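Local coordinates for lactaldehyde dehydrogenase (Escherichia coli, PDB 2IMP), which catalyses the irreversible NAD-dependent oxidation of L-lactaldehyde from L-fucose and L-rhamnose breakdown to L-lactate, and also oxidises glycolaldehyde, at the lactic acid site, the interface of chains A and B and the interface of chains A and C. Sequence-based numbering; all coordinates share one arbitrary frame. Chains: chain A/B/C, Lactaldehyde dehydrogenase.

Contact 1: the lactic acid site. Residues chain A 154, 161, 228, 251, 285-286, 443, 449. With LAC (lactic acid), chain D.
Lactate, from crystals soaked with the L-lactate product, lies almost wholly buried in the substrate pocket of this aldehyde dehydrogenase, although it is partly occupied and poorly ordered. Its carboxylate oxygen O takes a salt-bridging hydrogen bond from A:Arg161 NH1 at 2.8 Å, nearly straight (176° at the hydrogen) and exactly in the guanidinium plane. The imidazole NE2 of A:His449 reaches the same oxygen at 2.7 Å, a hydrogen bond if that nitrogen carries the proton. The other carboxylate oxygen, OXT, receives the amide ND2 of A:Asn286, a residue important for substrate specificity, but its OD1 is also 2.8 Å from OXT and the side chain is poorly ordered, so the geometry is uncertain. The hydroxyl OHN donates to the syn lone pair of A:Glu251 OE1 at 2.7 Å, so the catalytic glutamate may recognise the 2-hydroxyl. The sulphur SG of the nucleophile A:Cys285, itself poorly ordered, stands 3.4 Å from LAC CA, while the methyl CB rests against A:Phe154 CD1. A:Glu443 OE2 comes within 2.7 Å of LAC O, a contact that would be repulsive unless one of the two carboxyl groups carries a proton; the crowding of acids would probably raise the pKa of one of them. A:Arg161 itself, its chain bent at chi3 (-129°), is held by A:Glu443, whose OE2 accepts NH2 at 2.8 Å through its anti lone pair. That same OE2 sits 3.1 Å above the centre of the A:His449 ring.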
# COMPACT_ATOMS: atom_id res chain seq x y z
N PHE A 154 -30.39 4.00 11.62
CA PHE A 154 -29.79 3.22 10.55
C PHE A 154 -29.52 1.77 11.02
O PHE A 154 -28.46 1.20 10.78
CB PHE A 154 -28.47 3.84 10.07
CG PHE A 154 -28.65 5.13 9.32
CD1 PHE A 154 -28.73 6.34 10.00
CD2 PHE A 154 -28.79 5.12 7.94
CE1 PHE A 154 -28.92 7.54 9.30
CE2 PHE A 154 -28.98 6.31 7.24
CZ PHE A 154 -29.05 7.52 7.92
N ARG A 161 -22.79 -3.14 7.95
CA ARG A 161 -21.55 -2.44 8.22
C ARG A 161 -20.58 -3.26 9.09
O ARG A 161 -19.36 -3.10 9.01
CB ARG A 161 -21.84 -1.10 8.89
CG ARG A 161 -20.64 -0.16 8.93
CD ARG A 161 -21.02 1.17 9.58
NE ARG A 161 -20.63 2.30 8.75
CZ ARG A 161 -20.92 3.57 9.01
NH1 ARG A 161 -21.62 3.88 10.10
NH2 ARG A 161 -20.53 4.53 8.18
N THR A 228 -22.11 0.47 17.82
CA THR A 228 -22.44 1.82 17.43
C THR A 228 -23.60 2.35 18.29
O THR A 228 -24.56 1.62 18.54
CB THR A 228 -22.83 1.89 15.94
OG1 THR A 228 -21.73 1.45 15.14
CG2 THR A 228 -23.20 3.32 15.55
N GLU A 251 -18.21 3.33 17.60
CA GLU A 251 -18.66 4.55 16.96
C GLU A 251 -19.74 5.15 17.88
O GLU A 251 -20.86 4.62 17.96
CB GLU A 251 -19.22 4.25 15.57
CG GLU A 251 -19.19 5.47 14.65
CD GLU A 251 -20.57 5.99 14.29
OE1 GLU A 251 -21.16 5.49 13.31
OE2 GLU A 251 -21.07 6.90 14.99
N CYS A 285 -26.09 10.94 13.18
CA CYS A 285 -24.86 11.36 13.87
C CYS A 285 -23.78 11.99 12.95
O CYS A 285 -22.62 12.10 13.35
CB CYS A 285 -24.25 10.17 14.62
SG CYS A 285 -23.28 9.02 13.60
N ASN A 286 -24.17 12.39 11.75
CA ASN A 286 -23.23 12.99 10.81
C ASN A 286 -23.58 14.44 10.41
O ASN A 286 -22.71 15.20 9.99
CB ASN A 286 -23.16 12.16 9.52
CG ASN A 286 -23.38 10.68 9.76
OD1 ASN A 286 -22.63 10.04 10.50
ND2 ASN A 286 -24.40 10.13 9.12
N GLU A 443 -21.07 9.85 4.63
CA GLU A 443 -19.90 9.05 4.29
C GLU A 443 -20.07 8.02 3.15
O GLU A 443 -21.08 7.33 3.06
CB GLU A 443 -19.37 8.31 5.54
CG GLU A 443 -20.34 7.29 6.12
CD GLU A 443 -21.18 7.86 7.25
OE1 GLU A 443 -21.67 9.00 7.12
OE2 GLU A 443 -21.37 7.15 8.26
N HIS A 449 -15.10 5.91 8.04
CA HIS A 449 -15.86 6.52 9.11
C HIS A 449 -15.25 6.16 10.48
O HIS A 449 -15.53 5.09 11.03
CB HIS A 449 -17.30 6.03 9.05
CG HIS A 449 -18.27 6.88 9.82
ND1 HIS A 449 -18.51 8.21 9.52
CD2 HIS A 449 -19.12 6.57 10.83
CE1 HIS A 449 -19.46 8.67 10.31
NE2 HIS A 449 -19.85 7.70 11.11
C LAC D . -23.47 6.87 10.65
CA LAC D . -24.45 6.49 11.72
CB LAC D . -25.56 5.63 11.12
O LAC D . -22.29 6.50 10.73
OHN LAC D . -23.79 5.72 12.74
OXT LAC D . -23.87 7.63 9.63

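Contact 2: the interface of chains A and B. Residues chain A 433, 448, 450, 452, 464; chain B 125, 138, 472, 474.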
# COMPACT_ATOMS: atom_id res chain seq x y z
N GLY A 433 -12.53 13.12 12.29
CA GLY A 433 -12.28 12.00 11.41
C GLY A 433 -12.78 12.28 10.01
O GLY A 433 -12.38 11.61 9.05
N PHE A 448 -13.58 6.20 5.16
CA PHE A 448 -13.29 5.62 6.46
C PHE A 448 -13.96 6.42 7.59
O PHE A 448 -13.49 7.49 7.98
CB PHE A 448 -11.76 5.52 6.70
CG PHE A 448 -11.38 4.70 7.92
CD1 PHE A 448 -12.04 3.51 8.22
CD2 PHE A 448 -10.32 5.09 8.74
CE1 PHE A 448 -11.66 2.72 9.32
CE2 PHE A 448 -9.92 4.32 9.84
CZ PHE A 448 -10.60 3.12 10.13
N ALA A 450 -14.39 7.04 10.97
CA ALA A 450 -13.71 6.83 12.24
C ALA A 450 -13.64 8.13 13.07
O ALA A 450 -13.12 9.14 12.61
CB ALA A 450 -12.30 6.30 11.99
N TRP A 452 -12.65 10.76 16.18
CA TRP A 452 -11.58 11.16 17.08
C TRP A 452 -12.12 11.31 18.52
O TRP A 452 -13.34 11.33 18.72
CB TRP A 452 -11.00 12.50 16.63
CG TRP A 452 -10.18 12.46 15.38
CD1 TRP A 452 -10.33 11.61 14.32
CD2 TRP A 452 -9.11 13.34 15.04
NE1 TRP A 452 -9.41 11.90 13.34
CE2 TRP A 452 -8.65 12.96 13.76
CE3 TRP A 452 -8.49 14.41 15.70
CZ2 TRP A 452 -7.60 13.62 13.12
CZ3 TRP A 452 -7.44 15.07 15.06
CH2 TRP A 452 -7.00 14.67 13.78
N HIS A 464 -9.79 0.39 5.27
CA HIS A 464 -9.47 0.44 6.68
C HIS A 464 -10.54 -0.19 7.57
O HIS A 464 -10.23 -0.78 8.60
CB HIS A 464 -9.19 1.89 7.09
CG HIS A 464 -8.08 2.52 6.30
ND1 HIS A 464 -6.78 2.07 6.35
CD2 HIS A 464 -8.10 3.51 5.38
CE1 HIS A 464 -6.05 2.75 5.50
NE2 HIS A 464 -6.82 3.64 4.90
N GLU B 125 -4.04 8.88 1.68
CA GLU B 125 -4.52 8.33 0.42
C GLU B 125 -5.54 9.20 -0.31
O GLU B 125 -6.23 10.01 0.29
CB GLU B 125 -5.15 6.95 0.67
CG GLU B 125 -4.31 6.04 1.55
CD GLU B 125 -5.14 5.02 2.31
OE1 GLU B 125 -6.20 5.39 2.85
OE2 GLU B 125 -4.72 3.85 2.38
N LEU B 138 -7.74 11.35 2.16
CA LEU B 138 -7.54 10.75 3.46
C LEU B 138 -6.14 11.07 4.04
O LEU B 138 -5.12 10.51 3.62
CB LEU B 138 -7.76 9.23 3.38
CG LEU B 138 -7.66 8.42 4.68
CD1 LEU B 138 -8.55 7.18 4.59
CD2 LEU B 138 -6.20 8.04 4.94
N THR B 472 -6.88 8.87 11.00
CA THR B 472 -7.28 9.44 9.74
C THR B 472 -8.26 10.60 9.77
O THR B 472 -9.12 10.71 10.65
CB THR B 472 -7.90 8.35 8.84
OG1 THR B 472 -9.05 7.80 9.49
CG2 THR B 472 -6.89 7.23 8.60
N VAL B 474 -10.67 12.10 6.91
CA VAL B 474 -11.19 11.99 5.56
C VAL B 474 -11.89 13.27 5.10
O VAL B 474 -12.91 13.69 5.67
CB VAL B 474 -12.16 10.80 5.44
CG1 VAL B 474 -12.70 10.70 4.02
CG2 VAL B 474 -11.44 9.51 5.80
O HOH W 1 -11.56 8.89 9.33
O HOH W 2 -10.22 8.68 12.40
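B:Thr472, on the C-terminal strand 470-478, buries the most surface in this part of the two-fold interface of the homotetramer, and A:Phe448 packs against it, while A:His464 meets B:Glu125 and B:Leu138. The threonine and A:Phe448 cross at about a right angle, with the hydroxyl OG1 and methyl CG2 turned towards the CD2 side of the phenyl ring. With CG anti to its backbone N (chi1 -169°), that ring is clamped within its own chain between A:Ala450 CB on one face and A:His464 CB over the centre of the other. The backbone carbonyl of B:Thr472 accepts A:Trp452 NE1 at 3.0 Å; the bond is nearly straight and lies in the indole plane, but meets the oxygen from above the carbonyl plane. Two strand residues on, B:Val474 N donates to A:Gly433 O at 2.8 Å. At the far end A:His464 and B:Glu125 meet tip to tip, NE2 giving a hydrogen bond to the syn lone pair of OE1 at 2.8 Å, with ring and carboxylate planes 32° apart. An alanine at A:His464, lacking the imidazole that makes this bond and touches B:Leu138 CD1, would probably weaken this end of the interface. A water bridges B:Thr472 OG1, at 2.7 Å, to A:Phe448 O, also at 2.7 Å.

Contact 3: the interface of chains A and C. Residues chain A 73, 117, 120-121; chain C 73, 114, 117-118, 121, 445.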
# COMPACT_ATOMS: atom_id res chain seq x y z
N ARG A 73 -22.93 -12.02 -1.52
CA ARG A 73 -23.72 -11.57 -2.66
C ARG A 73 -25.14 -12.16 -2.68
O ARG A 73 -26.09 -11.52 -3.13
CB ARG A 73 -23.00 -11.90 -3.97
CG ARG A 73 -21.93 -10.88 -4.31
CD ARG A 73 -20.94 -11.38 -5.33
NE ARG A 73 -19.90 -10.37 -5.53
CZ ARG A 73 -18.66 -10.63 -5.93
NH1 ARG A 73 -18.28 -11.88 -6.18
NH2 ARG A 73 -17.79 -9.63 -6.07
N GLU A 117 -16.33 -7.52 -2.62
CA GLU A 117 -15.30 -7.29 -3.63
C GLU A 117 -13.87 -7.27 -3.06
O GLU A 117 -12.90 -7.30 -3.81
CB GLU A 117 -15.58 -5.97 -4.36
CG GLU A 117 -16.97 -5.90 -4.96
CD GLU A 117 -17.28 -4.57 -5.62
OE1 GLU A 117 -16.71 -3.54 -5.19
OE2 GLU A 117 -18.10 -4.55 -6.55
N ARG A 120 -10.44 -11.02 -3.05
CA ARG A 120 -9.12 -11.26 -3.63
C ARG A 120 -8.18 -10.04 -3.53
O ARG A 120 -7.11 -10.03 -4.13
CB ARG A 120 -9.26 -11.61 -5.11
CG ARG A 120 -10.07 -12.86 -5.43
CD ARG A 120 -10.75 -12.69 -6.78
NE ARG A 120 -11.26 -13.94 -7.34
CZ ARG A 120 -12.25 -14.00 -8.23
NH1 ARG A 120 -12.83 -12.88 -8.65
NH2 ARG A 120 -12.64 -15.17 -8.73
N ARG A 121 -8.59 -9.04 -2.76
CA ARG A 121 -7.81 -7.81 -2.66
C ARG A 121 -7.06 -7.50 -1.35
O ARG A 121 -6.00 -6.87 -1.41
CB ARG A 121 -8.70 -6.63 -3.03
CG ARG A 121 -9.20 -6.69 -4.47
CD ARG A 121 -9.93 -5.42 -4.85
NE ARG A 121 -10.03 -5.30 -6.31
CZ ARG A 121 -10.86 -5.99 -7.08
NH1 ARG A 121 -11.70 -6.87 -6.54
NH2 ARG A 121 -10.84 -5.82 -8.39
N ARG C 73 -19.61 -4.11 -16.46
CA ARG C 73 -20.49 -5.20 -16.03
C ARG C 73 -21.57 -5.55 -17.07
O ARG C 73 -21.97 -6.70 -17.19
CB ARG C 73 -21.14 -4.85 -14.69
CG ARG C 73 -20.23 -5.11 -13.51
CD ARG C 73 -20.66 -4.40 -12.25
NE ARG C 73 -19.68 -4.64 -11.20
CZ ARG C 73 -19.45 -3.82 -10.18
NH1 ARG C 73 -20.13 -2.69 -10.05
NH2 ARG C 73 -18.52 -4.14 -9.28
N TYR C 114 -14.23 -8.80 -12.28
CA TYR C 114 -13.16 -8.61 -11.31
C TYR C 114 -12.49 -7.23 -11.47
O TYR C 114 -12.33 -6.49 -10.50
CB TYR C 114 -12.11 -9.73 -11.44
CG TYR C 114 -10.80 -9.41 -10.75
CD1 TYR C 114 -10.68 -9.50 -9.36
CD2 TYR C 114 -9.71 -8.96 -11.48
CE1 TYR C 114 -9.49 -9.13 -8.72
CE2 TYR C 114 -8.53 -8.59 -10.86
CZ TYR C 114 -8.42 -8.67 -9.48
OH TYR C 114 -7.25 -8.25 -8.89
N GLU C 117 -14.35 -4.12 -10.35
CA GLU C 117 -14.34 -3.95 -8.90
C GLU C 117 -13.23 -3.00 -8.40
O GLU C 117 -13.23 -2.61 -7.23
CB GLU C 117 -14.19 -5.32 -8.22
CG GLU C 117 -15.25 -6.32 -8.66
CD GLU C 117 -15.06 -7.70 -8.05
OE1 GLU C 117 -13.91 -8.08 -7.75
OE2 GLU C 117 -16.07 -8.41 -7.89
N TRP C 118 -12.29 -2.66 -9.27
CA TRP C 118 -11.22 -1.73 -8.90
C TRP C 118 -11.67 -0.26 -8.86
O TRP C 118 -10.97 0.59 -8.31
CB TRP C 118 -10.03 -1.86 -9.87
CG TRP C 118 -9.12 -3.01 -9.57
CD1 TRP C 118 -8.85 -4.08 -10.38
CD2 TRP C 118 -8.38 -3.24 -8.36
NE1 TRP C 118 -8.00 -4.96 -9.74
CE2 TRP C 118 -7.69 -4.46 -8.50
CE3 TRP C 118 -8.23 -2.52 -7.16
CZ2 TRP C 118 -6.87 -4.99 -7.50
CZ3 TRP C 118 -7.41 -3.04 -6.15
CH2 TRP C 118 -6.74 -4.27 -6.33
N ARG C 121 -11.34 1.48 -5.67
CA ARG C 121 -10.18 0.99 -4.95
C ARG C 121 -8.78 1.49 -5.34
O ARG C 121 -7.91 1.59 -4.47
CB ARG C 121 -10.20 -0.54 -4.96
CG ARG C 121 -11.40 -1.13 -4.25
CD ARG C 121 -11.30 -2.63 -4.12
NE ARG C 121 -12.21 -3.14 -3.09
CZ ARG C 121 -13.52 -3.26 -3.23
NH1 ARG C 121 -14.11 -2.92 -4.37
NH2 ARG C 121 -14.25 -3.70 -2.22
N MET C 445 -6.52 -14.27 -11.84
CA MET C 445 -6.82 -12.90 -12.21
C MET C 445 -6.29 -11.85 -11.21
O MET C 445 -6.01 -10.72 -11.59
CB MET C 445 -8.32 -12.70 -12.44
CG MET C 445 -9.24 -13.06 -11.28
SD MET C 445 -10.98 -13.01 -11.81
CE MET C 445 -11.13 -14.59 -12.62
O HOH W 3 -6.77 -8.58 -6.41
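Around a two-fold axis of the aldehyde dehydrogenase homotetramer, residues of chains A and C from just beyond helix 98-116 and from helix 65-81 interlock. A:Arg121, which hides the most surface against the partner, reaches out with its chain extended from CG to NE, and its guanidinium stands steeply on the indole of C:Trp118, the planes 77° apart. NE lies over the six-membered ring, 3.1 Å from its centroid, and NH2 over the five-membered ring, so the contact is cation-pi without parallel stacking. NH2 also lies over the face of the C:Tyr114 phenol, towards its rim, and donates to that residue's backbone O at 2.7 Å. NH1 divides its bonding between chains: it gives one hydrogen bond to A:Glu117 O at 3.0 Å and another to C:Glu117 OE1 at 2.8 Å, the latter from above the carboxylate plane. The other oxygen of C:Glu117, OE2, meets A:Arg73 NH2 tip to tip at 2.8 Å, a salt bridge whose N-H points elsewhere; these ionic pairs recur with the chains exchanged. The carboxylates of A:Glu117 and C:Glu117 cross obliquely with their OE2 atoms 4.6 Å apart, a repulsion that the flanking arginines probably offset. The C:Tyr114 hydroxyl OH binds a water, at 2.6 Å, that also meets A:Arg120 O.

Contact 1 lies within one subunit, whereas contacts 2 and 3 join chain A to different partners in the tetramer. The C-alpha centres of contacts 1 and 2 are about 13 Å apart; contact 3 lies about 24 Å from contact 1 and 22 Å from contact 2. No residue is shared, but one loop connects the first two: A:His449 of contact 1 sits between A:Phe448 and A:Ala450 of contact 2. Similarly, C:Met445 of contact 3 is two residues along from C:Glu443, the counterpart of A:Glu443 in contact 1. Assembly may therefore help shape the loop bearing lactate-binding residues, although the structure alone does not show such coupling.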